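Local coordinates for transcriptional regulator, TetR family (Agrobacterium tumefaciens, PDB 3C2B), which probably binds operator DNA through an N-terminal helix-turn-helix motif and regulates transcription, as other members of its family do, at residues H92-V103 / I139-I147. Sequence-based numbering, arbitrary orientation.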
loop_
_atom_site.group_PDB
_atom_site.type_symbol
_atom_site.label_atom_id
_atom_site.label_comp_id
_atom_site.label_asym_id
_atom_site.label_seq_id
_atom_site.Cartn_x
_atom_site.Cartn_y
_atom_site.Cartn_z
ATOM N N HIS A 92 11.345 16.740 14.374
ATOM C CA HIS A 92 11.962 15.984 13.269
ATOM C C HIS A 92 11.091 14.821 12.795
ATOM O O HIS A 92 11.018 14.509 11.592
ATOM C CB HIS A 92 13.309 15.418 13.698
ATOM C CG HIS A 92 14.412 16.434 13.731
ATOM N ND1 HIS A 92 14.577 17.381 12.749
ATOM C CD2 HIS A 92 15.442 16.610 14.597
ATOM C CE1 HIS A 92 15.651 18.111 13.014
ATOM N NE2 HIS A 92 16.202 17.655 14.124
ATOM N N LEU A 93 10.467 14.144 13.737
ATOM C CA LEU A 93 9.616 13.006 13.370
ATOM C C LEU A 93 8.362 13.462 12.663
ATOM O O LEU A 93 7.940 12.808 11.735
ATOM C CB LEU A 93 9.272 12.163 14.559
ATOM C CG LEU A 93 10.404 11.343 15.199
ATOM C CD1 LEU A 93 9.903 10.786 16.526
ATOM C CD2 LEU A 93 10.920 10.196 14.276
ATOM N N GLU A 94 7.768 14.591 13.063
ATOM C CA GLU A 94 6.633 15.103 12.304
ATOM C C GLU A 94 7.036 15.526 10.882
ATOM O O GLU A 94 6.306 15.258 9.936
ATOM C CB GLU A 94 5.966 16.286 13.010
ATOM C CG GLU A 94 5.277 15.896 14.327
ATOM C CD GLU A 94 4.448 17.043 14.921
ATOM O OE1 GLU A 94 3.807 17.812 14.163
ATOM O OE2 GLU A 94 4.437 17.172 16.154
ATOM N N VAL A 95 8.163 16.239 10.753
ATOM C CA VAL A 95 8.617 16.692 9.439
ATOM C C VAL A 95 8.891 15.469 8.540
ATOM O O VAL A 95 8.476 15.427 7.388
ATOM C CB VAL A 95 9.819 17.671 9.533
ATOM C CG1 VAL A 95 10.390 17.994 8.130
ATOM C CG2 VAL A 95 9.419 18.967 10.291
ATOM N N PHE A 96 9.548 14.464 9.116
ATOM C CA PHE A 96 9.728 13.232 8.411
ATOM C C PHE A 96 8.375 12.646 7.880
ATOM O O PHE A 96 8.219 12.344 6.684
ATOM C CB PHE A 96 10.431 12.191 9.285
ATOM C CG PHE A 96 10.489 10.881 8.619
ATOM C CD1 PHE A 96 11.511 10.616 7.686
ATOM C CD2 PHE A 96 9.471 9.932 8.826
ATOM C CE1 PHE A 96 11.552 9.407 6.984
ATOM C CE2 PHE A 96 9.494 8.697 8.107
ATOM C CZ PHE A 96 10.541 8.452 7.172
ATOM N N ALA A 97 7.412 12.462 8.779
ATOM C CA ALA A 97 6.142 11.807 8.390
ATOM C C ALA A 97 5.468 12.537 7.225
ATOM O O ALA A 97 4.994 11.903 6.284
ATOM C CB ALA A 97 5.223 11.705 9.596
ATOM N N HIS A 98 5.454 13.870 7.287
ATOM C CA HIS A 98 4.850 14.715 6.266
ATOM C C HIS A 98 5.633 14.613 4.937
ATOM O O HIS A 98 5.030 14.467 3.864
ATOM C CB HIS A 98 4.829 16.171 6.824
ATOM C CG HIS A 98 3.942 17.133 6.082
ATOM N ND1 HIS A 98 3.492 18.311 6.661
ATOM C CD2 HIS A 98 3.465 17.138 4.807
ATOM C CE1 HIS A 98 2.776 18.992 5.775
ATOM N NE2 HIS A 98 2.729 18.292 4.653
ATOM N N ASP A 99 6.976 14.703 5.013
ATOM C CA ASP A 99 7.852 14.407 3.867
ATOM C C ASP A 99 7.568 13.009 3.244
ATOM O O ASP A 99 7.490 12.876 2.041
ATOM C CB ASP A 99 9.318 14.451 4.294
ATOM C CG ASP A 99 9.800 15.839 4.629
ATOM O OD1 ASP A 99 9.106 16.839 4.336
ATOM O OD2 ASP A 99 10.922 15.938 5.178
ATOM N N LEU A 100 7.435 11.982 4.055
ATOM C CA LEU A 100 7.079 10.626 3.542
ATOM C C LEU A 100 5.768 10.629 2.710
ATOM O O LEU A 100 5.734 10.168 1.560
ATOM C CB LEU A 100 6.999 9.594 4.679
ATOM C CG LEU A 100 6.556 8.151 4.245
ATOM C CD1 LEU A 100 7.443 7.581 3.100
ATOM C CD2 LEU A 100 6.588 7.167 5.455
ATOM N N LEU A 101 4.713 11.186 3.299
ATOM C CA LEU A 101 3.414 11.253 2.660
ATOM C C LEU A 101 3.510 11.985 1.308
ATOM O O LEU A 101 3.000 11.527 0.283
ATOM C CB LEU A 101 2.443 11.945 3.612
ATOM C CG LEU A 101 2.036 11.029 4.767
ATOM C CD1 LEU A 101 1.448 11.866 5.935
ATOM C CD2 LEU A 101 1.119 9.806 4.316
ATOM N N ASP A 102 4.201 13.118 1.352
ATOM C CA ASP A 102 4.433 13.951 0.210
ATOM C C ASP A 102 5.237 13.219 -0.856
ATOM O O ASP A 102 4.926 13.308 -2.011
ATOM C CB ASP A 102 5.179 15.173 0.708
ATOM C CG ASP A 102 4.809 16.377 -0.008
ATOM O OD1 ASP A 102 3.645 16.817 0.124
ATOM O OD2 ASP A 102 5.683 16.890 -0.691
ATOM N N VAL A 103 6.288 12.510 -0.488
ATOM C CA VAL A 103 7.047 11.687 -1.469
ATOM C C VAL A 103 6.085 10.608 -2.066
ATOM O O VAL A 103 6.018 10.412 -3.279
ATOM C CB VAL A 103 8.280 11.010 -0.802
ATOM C CG1 VAL A 103 8.717 9.746 -1.548
ATOM C CG2 VAL A 103 9.491 11.985 -0.649
ATOM N N ILE A 139 14.817 8.159 2.119
ATOM C CA ILE A 139 13.767 8.179 3.109
ATOM C C ILE A 139 14.072 7.217 4.271
ATOM O O ILE A 139 13.989 7.623 5.436
ATOM C CB ILE A 139 12.376 7.923 2.458
ATOM C CG1 ILE A 139 11.733 9.265 2.041
ATOM C CG2 ILE A 139 11.405 7.161 3.386
ATOM C CD1 ILE A 139 11.457 10.296 3.208
ATOM N N ASP A 140 14.451 5.971 3.953
ATOM C CA ASP A 140 14.646 4.950 4.972
ATOM C C ASP A 140 15.848 5.286 5.856
ATOM O O ASP A 140 15.798 5.066 7.061
ATOM C CB ASP A 140 14.831 3.573 4.343
ATOM C CG ASP A 140 13.531 2.985 3.776
ATOM O OD1 ASP A 140 12.442 3.555 3.986
ATOM O OD2 ASP A 140 13.602 1.919 3.134
ATOM N N ARG A 141 16.913 5.818 5.258
ATOM C CA ARG A 141 18.120 6.174 6.020
ATOM C C ARG A 141 17.816 7.370 6.930
ATOM O O ARG A 141 18.277 7.411 8.063
ATOM C CB ARG A 141 19.330 6.446 5.111
ATOM C CG ARG A 141 20.658 5.994 5.747
ATOM C CD ARG A 141 21.889 6.366 4.929
ATOM N NE ARG A 141 23.080 5.650 5.398
ATOM C CZ ARG A 141 23.497 4.471 4.914
ATOM N NH1 ARG A 141 22.812 3.845 3.955
ATOM N NH2 ARG A 141 24.598 3.902 5.399
ATOM N N ARG A 142 17.021 8.325 6.429
ATOM C CA ARG A 142 16.526 9.434 7.242
ATOM C C ARG A 142 15.848 8.886 8.515
ATOM O O ARG A 142 16.250 9.212 9.619
ATOM C CB ARG A 142 15.528 10.273 6.442
ATOM C CG ARG A 142 15.458 11.735 6.796
ATOM C CD ARG A 142 15.035 11.949 8.230
ATOM N NE ARG A 142 15.983 12.810 8.954
ATOM C CZ ARG A 142 15.810 14.103 9.214
ATOM N NH1 ARG A 142 16.736 14.777 9.882
ATOM N NH2 ARG A 142 14.724 14.726 8.796
ATOM N N ALA A 143 14.871 8.010 8.333
ATOM C CA ALA A 143 14.043 7.520 9.395
ATOM C C ALA A 143 14.844 6.766 10.454
ATOM O O ALA A 143 14.668 7.028 11.642
ATOM C CB ALA A 143 12.908 6.663 8.829
ATOM N N ARG A 144 15.753 5.891 10.008
ATOM C CA ARG A 144 16.612 5.111 10.911
ATOM C C ARG A 144 17.566 6.019 11.661
ATOM O O ARG A 144 17.803 5.808 12.848
ATOM C CB ARG A 144 17.450 4.075 10.154
ATOM C CG ARG A 144 16.672 3.095 9.314
ATOM C CD ARG A 144 17.660 2.033 8.790
ATOM N NE ARG A 144 17.563 1.862 7.343
ATOM C CZ ARG A 144 16.702 1.056 6.717
ATOM N NH1 ARG A 144 15.824 0.306 7.384
ATOM N NH2 ARG A 144 16.724 1.011 5.401
ATOM N N GLY A 145 18.124 6.998 10.948
ATOM C CA GLY A 145 18.988 8.030 11.550
ATOM C C GLY A 145 18.300 8.755 12.702
ATOM O O GLY A 145 18.836 8.874 13.796
ATOM N N LEU A 146 17.084 9.199 12.453
ATOM C CA LEU A 146 16.206 9.812 13.454
ATOM C C LEU A 146 15.858 8.903 14.644
ATOM O O LEU A 146 15.905 9.314 15.789
ATOM C CB LEU A 146 14.922 10.196 12.745
ATOM C CG LEU A 146 14.350 11.577 12.938
ATOM C CD1 LEU A 146 15.446 12.617 13.067
ATOM C CD2 LEU A 146 13.397 11.890 11.760
ATOM N N ILE A 147 15.499 7.657 14.352
ATOM C CA ILE A 147 15.118 6.694 15.343
ATOM C C ILE A 147 16.335 6.343 16.196
ATOM O O ILE A 147 16.230 6.221 17.421
ATOM C CB ILE A 147 14.468 5.461 14.664
ATOM C CG1 ILE A 147 13.125 5.863 14.010
ATOM C CG2 ILE A 147 14.218 4.328 15.660
ATOM C CD1 ILE A 147 12.349 4.656 13.377
HETATM O O HOH W 1 12.750 14.364 6.498
#
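His-92 meets Leu-146 at about a right angle, its CB 3.6 Å from Leu-146 CD1, while the other methyl of that leucine, CD2, lies 3.5 Å from the backbone O of His-92. The next residue, Leu-93, slides past the same leucine in the opposite direction, CD2 against CD2, and nearly a turn on Phe-96 rests its CB on Leu-146 CD2. Phe-96 then carries the middle of the interface. With CG anti to the backbone N (chi1 174°) the ring is held out toward the other helix and enters as a knob among Ile-139, Arg-142, Ala-143 and Leu-146. Phe-96 CZ comes 3.4 Å from Ala-143 CB, a close contact with the small alanine methyl, and Ile-139 O sits at the ring edge, 3.4 Å from Phe-96 CE1. The bent chain of Arg-142 passes the ring with its CD 3.8 Å from Phe-96 CD1, and its guanidinium plane is turned 62° from the ring. No direct hydrogen bond crosses between 92-103 and 139-147; instead a water donates to Asp-99 OD2 and accepts from Arg-142 NH2, linking opposite charges. Farther on, the side chains of Leu-100 and Ile-139 cross at about a right angle, Leu-100 CD1 4.0 Å from Ile-139 CG2, and Val-103 reaches Ile-139 more loosely. The near-antiparallel pair, whose segment axes approach to 10.7 Å with N-to-C directions 163° apart, belongs to the helical C-terminal domain, which in TetR-family relatives usually holds the ligand pocket; helix 161-173 packs on both helices, through Ile-172 and Tyr-165, and helix 190-205 lies against helix 86-104.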